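DUF2442 domain-containing protein (Rhodospirillum rubrum ATCC 11170, PDB 3K8R) is of unknown function, a small DUF2442-family protein with two three-stranded antiparallel sheets and a few short helices. Local coordinates at residues R31-R34 / S35-R38. Numbering follows the deposited sequence.
Sequences RYDR and SSAR. With EDO (1,2-ethanediol), chain C.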
loop_
_atom_site.group_PDB
_atom_site.type_symbol
_atom_site.label_atom_id
_atom_site.label_comp_id
_atom_site.label_asym_id
_atom_site.label_seq_id
_atom_site.Cartn_x
_atom_site.Cartn_y
_atom_site.Cartn_z
ATOM N N ARG A 31 3.064 -9.686 7.876
ATOM C CA ARG A 31 2.445 -10.242 9.081
ATOM C C ARG A 31 0.964 -9.914 9.181
ATOM O O ARG A 31 0.488 -8.940 8.590
ATOM C CB ARG A 31 3.150 -9.711 10.328
ATOM C CG ARG A 31 2.881 -8.252 10.644
ATOM C CD ARG A 31 3.687 -7.783 11.844
ATOM N NE ARG A 31 3.273 -6.458 12.330
ATOM C CZ ARG A 31 3.649 -5.292 11.808
ATOM N NH1 ARG A 31 4.438 -5.243 10.738
ATOM N NH2 ARG A 31 3.215 -4.157 12.347
ATOM N N TYR A 32 0.233 -10.733 9.922
ATOM C CA TYR A 32 -1.164 -10.447 10.151
ATOM C C TYR A 32 -1.262 -9.720 11.488
ATOM O O TYR A 32 -0.676 -10.139 12.484
ATOM C CB TYR A 32 -2.003 -11.715 10.165
ATOM C CG TYR A 32 -3.483 -11.459 10.393
ATOM C CD1 TYR A 32 -4.273 -10.878 9.404
ATOM C CD2 TYR A 32 -4.093 -11.814 11.586
ATOM C CE1 TYR A 32 -5.618 -10.646 9.614
ATOM C CE2 TYR A 32 -5.436 -11.592 11.797
ATOM C CZ TYR A 32 -6.191 -11.011 10.809
ATOM O OH TYR A 32 -7.526 -10.800 11.029
ATOM N N ASP A 33 -1.968 -8.603 11.487
ATOM C CA ASP A 33 -2.178 -7.827 12.679
ATOM C C ASP A 33 -3.621 -8.133 13.083
ATOM O O ASP A 33 -4.564 -7.781 12.375
ATOM C CB ASP A 33 -1.963 -6.346 12.365
ATOM C CG ASP A 33 -2.248 -5.456 13.531
ATOM O OD1 ASP A 33 -1.741 -5.716 14.634
ATOM O OD2 ASP A 33 -2.979 -4.471 13.342
ATOM N N ARG A 34 -3.793 -8.825 14.202
ATOM C CA ARG A 34 -5.125 -9.174 14.674
ATOM C C ARG A 34 -5.921 -7.940 15.049
ATOM O O ARG A 34 -7.124 -7.870 14.775
ATOM C CB ARG A 34 -5.045 -10.085 15.890
ATOM C CG ARG A 34 -4.325 -11.351 15.609
ATOM C CD ARG A 34 -4.531 -12.379 16.678
ATOM N NE ARG A 34 -3.924 -13.616 16.227
ATOM C CZ ARG A 34 -4.067 -14.797 16.804
ATOM N NH1 ARG A 34 -4.801 -14.925 17.898
ATOM N NH2 ARG A 34 -3.464 -15.856 16.281
ATOM N N SER A 35 -5.247 -6.978 15.679
ATOM C CA SER A 35 -5.886 -5.742 16.113
ATOM C C SER A 35 -6.668 -5.069 14.986
ATOM O O SER A 35 -7.859 -4.796 15.139
ATOM C CB SER A 35 -4.846 -4.768 16.657
ATOM O OG SER A 35 -5.466 -3.567 17.096
ATOM N N SER A 36 -6.001 -4.824 13.859
ATOM C CA SER A 36 -6.629 -4.160 12.718
ATOM C C SER A 36 -7.135 -5.125 11.636
ATOM O O SER A 36 -7.606 -4.686 10.583
ATOM C CB SER A 36 -5.636 -3.211 12.074
ATOM O OG SER A 36 -4.667 -3.946 11.357
ATOM N N ALA A 37 -7.041 -6.428 11.889
ATOM C CA ALA A 37 -7.485 -7.435 10.931
ATOM C C ALA A 37 -6.866 -7.247 9.555
ATOM O O ALA A 37 -7.508 -7.574 8.555
ATOM C CB ALA A 37 -8.996 -7.432 10.817
ATOM N N ARG A 38 -5.636 -6.726 9.494
ATOM C CA ARG A 38 -4.946 -6.515 8.210
ATOM C C ARG A 38 -3.632 -7.281 8.139
ATOM O O ARG A 38 -3.054 -7.671 9.160
ATOM C CB ARG A 38 -4.590 -5.037 8.011
ATOM C CG ARG A 38 -5.729 -4.047 8.104
ATOM C CD ARG A 38 -6.708 -4.159 6.946
ATOM N NE ARG A 38 -7.859 -3.246 7.103
ATOM C CZ ARG A 38 -9.062 -3.564 7.617
ATOM N NH1 ARG A 38 -9.343 -4.797 8.038
ATOM N NH2 ARG A 38 -10.012 -2.634 7.699
HETATM C C1 EDO C . 4.101 -0.774 10.256
HETATM O O1 EDO C . 3.231 -0.373 11.323
HETATM C C2 EDO C . 5.326 -1.479 10.836
HETATM O O2 EDO C . 5.533 -2.717 10.146
#
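D33 points its carboxylate at S36, within the turn that follows, and takes two bonds from that serine on a single oxygen. With CG anti to the backbone N (chi1 176°), OD2 comes to 2.7 Å from S36 OG, which donates to the lone pair on the side away from OD1. The amide N of S36 meets the same OD2 at 3.1 Å, but from above, 63° out of the carboxylate plane. A chi1 of 74° tucks S36 OG between its own N and carbonyl carbon, setting it beside the amide where it can join N at the same oxygen. Were D33 replaced by an alanine, S36 OG and N would probably both lose this shared acceptor, leaving the serine side chain freer to turn. The backbone beside it closes a beta hairpin between strands 27-33 and 38-43: D33 N gives a nearly straight bond to R38 O (2.7 Å), R38 N returns a weak one to D33 O, and A37 and R38 both face D33 in a G1 beta bulge. A37 holds the bulge's left-handed position, though it is not a glycine. Y32 lies alongside the returning chain, its ring oblique to the backbone, with CD1 3.4 Å from R38 O and OH 3.4 Å from A37 CA; that hydroxyl is hydrogen-bonded to R54. R34 leads away from the turn to a salt bridge with D65, while the extended R31 chain brings NH1 to O2 of a 1,2-ethanediol, probably from the crystallisation liquor, at 2.8 Å; the same diol is also hydrogen-bonded to D42.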